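Local coordinates for protein aminopeptidase (Aneurinibacillus sp. AM-1, PDB 5IB9) that probably acts as a zinc-dependent aminopeptidase of the M28 family, removing residues from the amino end of peptides, and binds a bestatin-type inhibitor beside two zinc ions, at residues 312-317 against 341-346; 321-326 against 357-362; 328-333 against 393-398; 337-342 against 411-416. One frame throughout, in Å; residues are numbered along the deposited sequence.

Interaction 1: 312-317 against 341-346. With BES (2-(3-amino-2-hydroxy-4-phenyl-butyrylamino)-4-methyl-pentanoic acid), chain H.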
# COMPACT_ATOMS: atom_id res chain seq x y z
N ILE A 312 11.78 -7.08 28.50
CA ILE A 312 12.96 -6.89 27.69
C ILE A 312 12.59 -5.88 26.61
O ILE A 312 11.39 -5.74 26.27
CB ILE A 312 13.45 -8.23 27.09
CG1 ILE A 312 14.78 -8.06 26.29
CG2 ILE A 312 12.38 -8.84 26.26
CD1 ILE A 312 15.52 -9.41 26.23
N MET A 313 13.60 -5.25 26.03
CA MET A 313 13.32 -4.38 24.86
C MET A 313 13.91 -5.04 23.63
O MET A 313 15.08 -5.32 23.64
CB MET A 313 14.04 -3.09 25.05
CG MET A 313 13.62 -2.35 26.29
SD MET A 313 14.47 -0.78 26.62
CE MET A 313 16.17 -1.38 26.96
N TYR A 314 13.16 -5.19 22.54
CA TYR A 314 13.71 -5.80 21.35
C TYR A 314 13.80 -4.78 20.22
O TYR A 314 12.87 -4.01 19.95
CB TYR A 314 12.81 -6.91 20.86
CG TYR A 314 12.92 -8.23 21.60
CD1 TYR A 314 14.15 -8.79 21.87
CD2 TYR A 314 11.79 -8.84 22.05
CE1 TYR A 314 14.21 -10.04 22.60
CE2 TYR A 314 11.83 -10.11 22.80
CZ TYR A 314 13.05 -10.67 23.00
OH TYR A 314 13.15 -11.86 23.74
N THR A 315 14.94 -4.79 19.50
CA THR A 315 15.08 -3.97 18.36
C THR A 315 15.28 -4.88 17.11
O THR A 315 15.77 -6.04 17.25
CB THR A 315 16.21 -2.93 18.43
OG1 THR A 315 17.44 -3.69 18.49
CG2 THR A 315 16.07 -2.10 19.71
N ILE A 316 14.98 -4.36 15.93
CA ILE A 316 15.05 -5.23 14.70
C ILE A 316 16.48 -5.65 14.41
O ILE A 316 16.62 -6.82 14.00
CB ILE A 316 14.51 -4.39 13.51
CG1 ILE A 316 13.01 -4.02 13.73
CG2 ILE A 316 14.69 -5.11 12.17
CD1 ILE A 316 12.08 -5.15 14.11
N ASP A 317 17.43 -4.70 14.58
CA ASP A 317 18.84 -4.99 14.29
C ASP A 317 19.62 -5.44 15.52
O ASP A 317 20.84 -5.59 15.41
CB ASP A 317 19.47 -3.80 13.58
CG ASP A 317 19.24 -2.49 14.30
OD1 ASP A 317 19.56 -1.42 13.67
OD2 ASP A 317 18.77 -2.49 15.48
N GLY A 341 17.41 -6.93 23.24
CA GLY A 341 17.79 -8.01 22.36
C GLY A 341 17.36 -7.72 20.93
O GLY A 341 16.90 -6.62 20.62
N GLN A 342 17.39 -8.77 20.07
CA GLN A 342 17.03 -8.62 18.67
C GLN A 342 15.77 -9.39 18.42
O GLN A 342 15.75 -10.61 18.59
CB GLN A 342 18.14 -9.24 17.78
CG GLN A 342 17.80 -9.03 16.32
CD GLN A 342 18.99 -9.26 15.39
OE1 GLN A 342 19.92 -9.96 15.76
NE2 GLN A 342 18.95 -8.71 14.19
N GLU A 343 14.68 -8.71 18.00
CA GLU A 343 13.54 -9.42 17.55
C GLU A 343 12.64 -8.43 16.79
O GLU A 343 12.58 -7.23 17.12
CB GLU A 343 12.76 -10.04 18.71
CG GLU A 343 11.58 -10.83 18.31
CD GLU A 343 11.91 -12.02 17.38
OE1 GLU A 343 12.00 -13.14 17.97
OE2 GLU A 343 12.03 -11.81 16.12
N GLY A 344 11.94 -8.98 15.83
CA GLY A 344 10.94 -8.28 15.00
C GLY A 344 9.54 -8.75 15.48
O GLY A 344 9.27 -8.83 16.70
N ARG A 345 8.68 -9.08 14.54
CA ARG A 345 7.41 -9.78 14.78
C ARG A 345 6.35 -8.89 15.42
O ARG A 345 5.40 -9.42 16.07
CB ARG A 345 7.54 -11.07 15.65
CG ARG A 345 8.55 -12.11 15.10
CD ARG A 345 8.89 -13.21 16.20
NE ARG A 345 7.70 -13.98 16.60
CZ ARG A 345 7.70 -14.96 17.50
NH1 ARG A 345 8.84 -15.34 18.08
NH2 ARG A 345 6.57 -15.57 17.81
N SER A 346 6.55 -7.55 15.38
CA SER A 346 5.46 -6.63 15.94
C SER A 346 5.65 -5.30 15.21
O SER A 346 6.50 -5.15 14.37
CB SER A 346 5.53 -6.52 17.47
OG SER A 346 4.32 -5.98 17.96
N2 BES H . 3.21 -10.45 19.92
C1 BES H . 3.50 -11.24 18.73
C6 BES H . 5.01 -11.19 18.48
C7 BES H . 5.93 -11.92 19.45
C8 BES H . 5.61 -13.18 20.01
C12 BES H . 7.17 -11.32 19.75
C9 BES H . 6.53 -13.82 20.87
C11 BES H . 8.10 -11.96 20.62
C10 BES H . 7.76 -13.20 21.18
C2 BES H . 2.72 -10.69 17.53
O2 BES H . 1.42 -10.53 18.10
C3 BES H . 2.71 -11.79 16.52
O3 BES H . 2.11 -12.82 16.80
N1 BES H . 3.42 -11.62 15.45
C4 BES H . 3.50 -12.71 14.47
C13 BES H . 4.39 -12.13 13.38
C14 BES H . 3.80 -10.91 12.67
C15 BES H . 4.80 -10.60 11.56
C16 BES H . 2.38 -11.09 12.15
C5 BES H . 4.27 -13.92 14.98
O1 BES H . 4.13 -15.02 14.37
O4 BES H . 5.03 -13.86 15.96
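Q342 runs alongside the end of strand 312-315 and the turn after it, its CB 4.0 Å from T315 O. With CG anti to the backbone N (chi1 -177°), CG comes within 3.4 Å of I316 O. CD passes the same carbonyl, and NE2 donates to it over 3.0 Å at 162°, with the acceptor close to the amide plane. Before this point the two strands pair in parallel: G341 N to M313 O, T315 N to G341 O and E343 N to T315 O, the last donor standing above the carbonyl plane. Strands 310-315 and 340-342, joined through helix 322-334, form a beta-alpha-beta unit.

Y314 lies beside E343, whose CB sits over one ring face, 3.7 Å from the centroid; I312 CG2 covers the opposite face. A CB on G341 would be pressed against Y314 CE1, which favours glycine there. I316 CD1 is tight against G344 CA at 3.4 Å.

Past G344 the chain enters the inhibitor pocket. R345 NE gives a 2.7 Å bond to O4 of the inhibitor carboxylate, NH2 bonds the same oxygen, and R345 O accepts from inhibitor N1. Phenyl carbon C8 lies over one guanidinium face. R345 thus meets the inhibitor through hydrogen bonds to the carboxylate, probably reinforced by opposite charge, its backbone carbonyl and its flat face, and the long salt bridge from its NH1 to E343 OE1 would probably bias its orientation.

Interaction 2: 321-326 against 357-362; sequences NRVTDL and PAALFI. With BES (2-(3-amino-2-hydroxy-4-phenyl-butyrylamino)-4-methyl-pentanoic acid), chain H.
V323 carries the close-packed half of this helix-on-strand contact, in which the first turn of helix 322-334 lies against strand 358-364 of the M28 alpha/beta fold. The short axes approach to 7.3 Å and run 45° apart. V323 CG1, anti to the backbone N (chi1 173°), lies 3.6 Å from A359 CB and also meets F361 CE2 at 3.8 Å, in the plane of the phenyl ring and at its edge. T324 CG2 closes on A359 CB from the next helix position, also at 3.8 Å, so the small alanine is touched by two methyls. The other V323 methyl, CG2, reaches P357 O at 3.5 Å.

The looser half lies around P357, where the residues are partly exposed. R322 runs side by side with the proline, its NH1 coming no nearer than 3.7 Å to P357 CG; that nitrogen is bonded to I295 O. N321 and P357 meet at their CB atoms.

N321 is the N-cap and forms a capping box with T324: N321 OD1 accepts from T324 N and weakly from V323 N, while T324 OG1 accepts from N321 N. T324 OG1 also bonds Y412 OH. The cap therefore fixes the amide whose other end crosses to the strand. Beyond F361 the strand reaches the inhibitor, I362 CD1 touching phenyl carbon C11. At the helix start, N321 ND2 donates to A358 O over 3.0 Å, from above the carbonyl plane.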
# COMPACT_ATOMS: atom_id res chain seq x y z
N ASN A 321 19.16 1.93 20.59
CA ASN A 321 18.78 3.18 19.93
C ASN A 321 18.17 4.12 20.94
O ASN A 321 18.22 3.82 22.15
CB ASN A 321 17.84 2.95 18.74
CG ASN A 321 16.58 2.21 19.14
OD1 ASN A 321 16.00 2.55 20.16
ND2 ASN A 321 16.14 1.20 18.34
N ARG A 322 17.67 5.26 20.55
CA ARG A 322 17.18 6.20 21.54
C ARG A 322 16.04 5.63 22.39
O ARG A 322 15.93 5.92 23.54
CB ARG A 322 16.76 7.49 20.85
CG ARG A 322 16.22 8.60 21.85
CD ARG A 322 15.74 9.84 21.18
NE ARG A 322 16.80 10.51 20.46
CZ ARG A 322 16.91 10.54 19.16
NH1 ARG A 322 16.04 9.93 18.38
NH2 ARG A 322 17.91 11.15 18.65
N VAL A 323 15.23 4.77 21.78
CA VAL A 323 14.10 4.23 22.58
C VAL A 323 14.67 3.26 23.65
O VAL A 323 14.19 3.25 24.80
CB VAL A 323 13.12 3.48 21.65
CG1 VAL A 323 12.00 2.74 22.45
CG2 VAL A 323 12.42 4.46 20.75
N THR A 324 15.60 2.39 23.28
CA THR A 324 16.15 1.49 24.31
C THR A 324 16.97 2.29 25.32
O THR A 324 16.99 1.90 26.53
CB THR A 324 16.97 0.30 23.80
OG1 THR A 324 18.17 0.81 23.14
CG2 THR A 324 16.14 -0.51 22.83
N ASP A 325 17.61 3.40 24.92
CA ASP A 325 18.30 4.23 25.94
C ASP A 325 17.33 4.82 26.95
O ASP A 325 17.62 4.88 28.18
CB ASP A 325 19.08 5.37 25.25
CG ASP A 325 20.28 4.91 24.50
OD1 ASP A 325 20.80 3.82 24.70
OD2 ASP A 325 20.76 5.74 23.67
N LEU A 326 16.16 5.29 26.48
CA LEU A 326 15.18 5.93 27.39
C LEU A 326 14.54 4.82 28.28
O LEU A 326 14.34 5.08 29.45
CB LEU A 326 14.06 6.63 26.60
CG LEU A 326 14.52 7.97 25.99
CD1 LEU A 326 13.47 8.38 24.85
CD2 LEU A 326 14.81 9.10 27.06
N PRO A 357 14.02 5.36 15.25
CA PRO A 357 14.41 4.48 16.40
C PRO A 357 13.18 3.76 17.01
O PRO A 357 12.21 4.47 17.28
CB PRO A 357 15.08 5.46 17.42
CG PRO A 357 15.47 6.73 16.60
CD PRO A 357 14.33 6.78 15.51
N ALA A 358 13.15 2.47 17.22
CA ALA A 358 11.90 1.82 17.59
C ALA A 358 12.29 0.65 18.44
O ALA A 358 13.39 0.02 18.19
CB ALA A 358 11.12 1.33 16.31
N ALA A 359 11.47 0.25 19.41
CA ALA A 359 11.72 -0.96 20.15
C ALA A 359 10.39 -1.51 20.63
O ALA A 359 9.46 -0.69 20.97
CB ALA A 359 12.59 -0.61 21.42
N LEU A 360 10.36 -2.81 20.79
CA LEU A 360 9.23 -3.58 21.37
C LEU A 360 9.53 -3.83 22.80
O LEU A 360 10.64 -4.32 23.19
CB LEU A 360 9.13 -4.87 20.57
CG LEU A 360 8.29 -5.93 21.28
CD1 LEU A 360 6.77 -5.54 21.48
CD2 LEU A 360 8.35 -7.31 20.45
N PHE A 361 8.56 -3.53 23.62
CA PHE A 361 8.54 -3.88 25.11
C PHE A 361 7.61 -5.06 25.33
O PHE A 361 6.44 -4.97 24.91
CB PHE A 361 8.08 -2.66 25.96
CG PHE A 361 9.05 -1.51 25.90
CD1 PHE A 361 9.88 -1.27 26.98
CD2 PHE A 361 9.18 -0.71 24.76
CE1 PHE A 361 10.85 -0.23 26.97
CE2 PHE A 361 10.17 0.35 24.75
CZ PHE A 361 10.99 0.56 25.82
N ILE A 362 8.14 -6.15 25.89
CA ILE A 362 7.40 -7.46 25.98
C ILE A 362 8.03 -8.22 27.12
O ILE A 362 9.22 -7.98 27.46
CB ILE A 362 7.60 -8.22 24.69
CG1 ILE A 362 6.82 -9.56 24.74
CG2 ILE A 362 9.07 -8.40 24.28
CD1 ILE A 362 6.59 -10.15 23.28
N2 BES H . 3.21 -10.45 19.92
C1 BES H . 3.50 -11.24 18.73
C6 BES H . 5.01 -11.19 18.48
C7 BES H . 5.93 -11.92 19.45
C8 BES H . 5.61 -13.18 20.01
C12 BES H . 7.17 -11.32 19.75
C9 BES H . 6.53 -13.82 20.87
C11 BES H . 8.10 -11.96 20.62
C10 BES H . 7.76 -13.20 21.18
C2 BES H . 2.72 -10.69 17.53
O2 BES H . 1.42 -10.53 18.10
C3 BES H . 2.71 -11.79 16.52
O3 BES H . 2.11 -12.82 16.80
N1 BES H . 3.42 -11.62 15.45
C4 BES H . 3.50 -12.71 14.47
C13 BES H . 4.39 -12.13 13.38
C14 BES H . 3.80 -10.91 12.67
C15 BES H . 4.80 -10.60 11.56
C16 BES H . 2.38 -11.09 12.15
C5 BES H . 4.27 -13.92 14.98
O1 BES H . 4.13 -15.02 14.37
O4 BES H . 5.03 -13.86 15.96

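Interaction 3: 328-333 against 393-398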
# COMPACT_ATOMS: atom_id res chain seq x y z
N ALA A 328 15.96 1.98 29.15
CA ALA A 328 16.95 1.57 30.14
C ALA A 328 17.11 2.60 31.17
O ALA A 328 17.26 2.25 32.38
CB ALA A 328 18.31 1.27 29.48
N ALA A 329 17.11 3.88 30.85
CA ALA A 329 17.29 4.96 31.83
C ALA A 329 16.11 4.92 32.82
O ALA A 329 16.31 4.82 34.01
CB ALA A 329 17.28 6.35 31.18
N ALA A 330 14.89 4.86 32.31
CA ALA A 330 13.72 4.87 33.20
C ALA A 330 13.77 3.62 34.03
O ALA A 330 13.55 3.74 35.25
CB ALA A 330 12.39 4.91 32.36
N SER A 331 14.00 2.45 33.46
CA SER A 331 14.08 1.29 34.32
C SER A 331 15.14 1.44 35.39
O SER A 331 14.92 0.98 36.53
CB SER A 331 14.24 0.03 33.45
OG SER A 331 14.18 -1.13 34.33
N SER A 332 16.29 1.99 35.08
CA SER A 332 17.34 2.02 36.09
C SER A 332 16.90 2.83 37.28
O SER A 332 17.40 2.56 38.42
CB SER A 332 18.59 2.51 35.38
OG SER A 332 18.51 3.94 35.34
N ARG A 333 15.98 3.76 37.10
CA ARG A 333 15.52 4.61 38.23
C ARG A 333 14.38 3.89 38.93
O ARG A 333 14.20 4.13 40.17
CB ARG A 333 14.97 5.92 37.74
CG ARG A 333 16.09 6.76 37.03
CD ARG A 333 15.66 8.17 36.70
NE ARG A 333 14.50 8.20 35.81
CZ ARG A 333 14.59 8.37 34.48
NH1 ARG A 333 15.78 8.40 33.85
NH2 ARG A 333 13.47 8.45 33.79
N GLY A 393 6.05 4.88 30.40
CA GLY A 393 5.62 6.28 30.55
C GLY A 393 6.75 7.18 31.02
O GLY A 393 6.81 8.34 30.58
N SER A 394 7.56 6.72 32.00
CA SER A 394 8.72 7.55 32.43
C SER A 394 9.76 7.74 31.36
O SER A 394 10.35 8.83 31.30
CB SER A 394 9.39 6.93 33.66
OG SER A 394 8.37 6.95 34.71
N ALA A 395 9.94 6.70 30.49
CA ALA A 395 10.88 6.82 29.35
C ALA A 395 10.36 7.88 28.39
O ALA A 395 11.14 8.76 27.98
CB ALA A 395 11.06 5.49 28.59
N VAL A 396 9.06 7.83 28.09
CA VAL A 396 8.49 8.81 27.18
C VAL A 396 8.56 10.23 27.83
O VAL A 396 8.95 11.19 27.19
CB VAL A 396 7.08 8.47 26.83
CG1 VAL A 396 6.31 9.67 26.13
CG2 VAL A 396 7.04 7.18 25.91
N TYR A 397 8.21 10.28 29.12
CA TYR A 397 8.18 11.63 29.73
C TYR A 397 9.55 12.18 29.94
O TYR A 397 9.72 13.41 30.04
CB TYR A 397 7.50 11.45 31.08
CG TYR A 397 7.19 12.75 31.79
CD1 TYR A 397 6.32 13.66 31.21
CD2 TYR A 397 7.69 12.98 33.03
CE1 TYR A 397 5.92 14.87 31.90
CE2 TYR A 397 7.34 14.19 33.71
CZ TYR A 397 6.50 15.10 33.14
OH TYR A 397 6.19 16.31 33.87
N GLN A 398 10.59 11.32 30.03
CA GLN A 398 11.93 11.87 30.12
C GLN A 398 12.18 12.83 28.91
O GLN A 398 12.85 13.85 29.03
CB GLN A 398 12.98 10.78 30.08
CG GLN A 398 14.49 11.27 30.18
CD GLN A 398 15.42 10.21 30.68
OE1 GLN A 398 14.99 9.20 31.29
NE2 GLN A 398 16.72 10.39 30.41
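R333 and Q398 meet where two helices cross, helix 322-334 over helix 382-400, both of which also touch F298 of strand 294-300 in this alpha/beta fold. The short axes come within 8.3 Å at a crossing angle of 121°. The two long side chains cross obliquely, with the guanidinium and amide planes 54° apart. Q398 CG is anti to the backbone N (chi1 -179°), and the rest of the chain is extended toward the other helix. R333 instead bends at chi3, and one face of its guanidinium lies over A329 O and A330 CA of its own helix.

The end of the guanidinium grips a single oxygen. NH1 at 2.8 Å and NH2 at 3.0 Å both donate to Q398 OE1, which lies near the guanidinium plane, and both approach from the same face of the amide. R333 NE and the amide nitrogen of Q398 have partners beyond the two segments: NE forms a salt bridge with D6, and Q398 NE2 bonds V406 O. An alanine in place of Q398 would probably leave R333 NH1 and NH2 without the oxygen they share and V406 O without the amide donor, and open a gap beside A329 CB.

Small residues allow the helices to come close at the crossing. A330 CB faces S394 CB at 3.8 Å and A395 CB at 4.0 Å, while S394 OG turns to D390 O in its own helix, and D390 is a zinc ligand. The nearest approach of that methyl is to backbone: A330 CB lies 3.6 Å from A395 N.

Interaction 4: 337-342 against 411-416; sequences VLPYGQ and DYPRRN
In Y340 and Y412 alike, CG sits between the backbone N and the carbonyl carbon (chi1 69° and 57°), and the two side chains cross at about a right angle where the C-terminal tail joins the start of strand 340-342. A single beta bridge, Y340 with R414, makes the join: Y340 N donates to P413 O, and R415 N to Y340 O. Segments 337-342 and 411-416 run in broadly the same direction, so the tail flanks the strand on the side away from strand 310-315, whose M313 bonds to P339 through the backbone.

The rings meet obliquely, Y340 CD2 against Y412 CD2 at 3.7 Å, and Y340 CD2 also lies near P413 O. Over one face of the Y340 ring comes the extended R414 chain, with CB 4.1 Å from the centroid; CD continues toward Y340 OH, and NE bonds G318 O. An alanine in place of Y340 would probably leave a gap beside Y412 and free the R414 methylenes to shift, although the backbone bridge could remain. Y412 OH also bonds D325 OD1 of helix 322-334.

R415 lies across P339, whose CG stands 3.3 Å above one face of the guanidinium. V337 CG1 is packed tightly on P413 CD at 3.4 Å. One buried oxygen, L338 O, has no polar partner, and Y412 CD2 lies against it at 3.7 Å. At the outer side a water donates to V337 O over 2.8 Å and accepts weakly from R415 NH1.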
# COMPACT_ATOMS: atom_id res chain seq x y z
N VAL A 337 17.92 -3.25 36.10
CA VAL A 337 18.52 -3.38 34.76
C VAL A 337 17.54 -3.95 33.78
O VAL A 337 16.86 -4.95 34.02
CB VAL A 337 19.67 -4.39 34.89
CG1 VAL A 337 20.17 -4.72 33.48
CG2 VAL A 337 20.75 -3.84 35.74
N LEU A 338 17.36 -3.22 32.66
CA LEU A 338 16.50 -3.66 31.57
C LEU A 338 17.29 -4.02 30.37
O LEU A 338 17.82 -3.17 29.69
CB LEU A 338 15.45 -2.54 31.23
CG LEU A 338 14.43 -2.85 30.13
CD1 LEU A 338 13.68 -4.07 30.56
CD2 LEU A 338 13.40 -1.65 30.07
N PRO A 339 17.35 -5.29 30.06
CA PRO A 339 18.12 -5.74 28.93
C PRO A 339 17.49 -5.43 27.56
O PRO A 339 16.26 -5.11 27.45
CB PRO A 339 18.15 -7.26 29.11
CG PRO A 339 17.78 -7.55 30.40
CD PRO A 339 16.72 -6.41 30.74
N TYR A 340 18.28 -5.50 26.50
CA TYR A 340 17.69 -5.45 25.16
C TYR A 340 18.04 -6.71 24.38
O TYR A 340 19.01 -7.43 24.77
CB TYR A 340 18.12 -4.18 24.37
CG TYR A 340 19.60 -4.16 23.97
CD1 TYR A 340 19.93 -4.19 22.61
CD2 TYR A 340 20.57 -4.05 24.95
CE1 TYR A 340 21.33 -4.15 22.23
CE2 TYR A 340 21.99 -4.02 24.57
CZ TYR A 340 22.29 -4.08 23.25
OH TYR A 340 23.60 -4.04 22.81
N GLY A 341 17.41 -6.93 23.24
CA GLY A 341 17.79 -8.01 22.36
C GLY A 341 17.36 -7.72 20.93
O GLY A 341 16.90 -6.62 20.62
N GLN A 342 17.39 -8.77 20.07
CA GLN A 342 17.03 -8.62 18.67
C GLN A 342 15.77 -9.39 18.42
O GLN A 342 15.75 -10.61 18.59
CB GLN A 342 18.14 -9.24 17.78
CG GLN A 342 17.80 -9.03 16.32
CD GLN A 342 18.99 -9.26 15.39
OE1 GLN A 342 19.92 -9.96 15.76
NE2 GLN A 342 18.95 -8.71 14.19
N ASP A 411 24.81 1.67 31.27
CA ASP A 411 25.08 0.40 30.63
C ASP A 411 23.85 -0.45 30.82
O ASP A 411 23.16 -0.43 31.86
CB ASP A 411 26.26 -0.38 31.26
CG ASP A 411 27.56 0.39 31.20
OD1 ASP A 411 28.46 0.05 30.39
OD2 ASP A 411 27.68 1.35 32.00
N TYR A 412 23.54 -1.21 29.81
CA TYR A 412 22.59 -2.23 29.98
C TYR A 412 22.90 -3.32 28.98
O TYR A 412 23.41 -3.01 27.90
CB TYR A 412 21.15 -1.58 29.83
CG TYR A 412 20.90 -0.84 28.49
CD1 TYR A 412 21.38 0.46 28.31
CD2 TYR A 412 20.15 -1.42 27.48
CE1 TYR A 412 21.08 1.21 27.13
CE2 TYR A 412 19.88 -0.68 26.27
CZ TYR A 412 20.30 0.58 26.15
OH TYR A 412 20.06 1.26 24.97
N PRO A 413 22.59 -4.60 29.28
CA PRO A 413 23.13 -5.75 28.53
C PRO A 413 22.27 -6.23 27.42
O PRO A 413 21.06 -6.02 27.46
CB PRO A 413 23.16 -6.84 29.60
CG PRO A 413 21.94 -6.55 30.47
CD PRO A 413 21.95 -5.06 30.55
N ARG A 414 22.89 -6.81 26.40
CA ARG A 414 22.17 -7.53 25.40
C ARG A 414 21.91 -8.90 25.90
O ARG A 414 22.82 -9.54 26.46
CB ARG A 414 23.01 -7.58 24.12
CG ARG A 414 22.29 -8.06 22.83
CD ARG A 414 23.16 -7.51 21.65
NE ARG A 414 22.68 -7.80 20.29
CZ ARG A 414 22.40 -9.01 19.84
NH1 ARG A 414 22.48 -10.06 20.65
NH2 ARG A 414 22.02 -9.18 18.56
N ARG A 415 20.69 -9.38 25.72
CA ARG A 415 20.32 -10.71 26.19
C ARG A 415 19.64 -11.47 25.09
O ARG A 415 18.79 -10.91 24.39
CB ARG A 415 19.48 -10.65 27.45
CG ARG A 415 20.40 -10.64 28.66
CD ARG A 415 19.73 -10.78 30.01
NE ARG A 415 20.51 -10.05 31.03
CZ ARG A 415 20.03 -9.68 32.22
NH1 ARG A 415 18.78 -9.99 32.53
NH2 ARG A 415 20.79 -9.02 33.11
N ASN A 416 20.03 -12.74 24.91
CA ASN A 416 19.52 -13.62 23.82
C ASN A 416 18.57 -14.72 24.31
O ASN A 416 17.35 -14.52 24.36
CB ASN A 416 20.68 -14.24 23.02
CG ASN A 416 21.74 -13.21 22.64
OD1 ASN A 416 22.94 -13.51 22.64
ND2 ASN A 416 21.30 -11.98 22.33
O HOH W 1 17.77 -7.47 34.65
O HOH W 2 19.20 -10.89 20.85
O HOH W 3 17.59 -11.51 21.56

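Helix 322-334 connects the set: interactions 2 and 3 use its first turn and its later turns, with centres 11 Å apart, and L326 O touches A395 CB at 3.4 Å between them. Strand 310-315 of interaction 1 lies between strand 340-342 and strand 358-364 of interaction 2; Y314 N and L360 O, 2.7 Å apart, pair it with the latter, and both interactions reach the inhibitor, through R345 and I362. Interaction 4 shares G341 and Q342 with interaction 1 and adds the tail outside strand 340-342. Y412 OH ties the tail to interaction 2, 2.7 Å from T324 OG1. Of the other three, interaction 3 lies farthest from interaction 1, about 18 Å between centres.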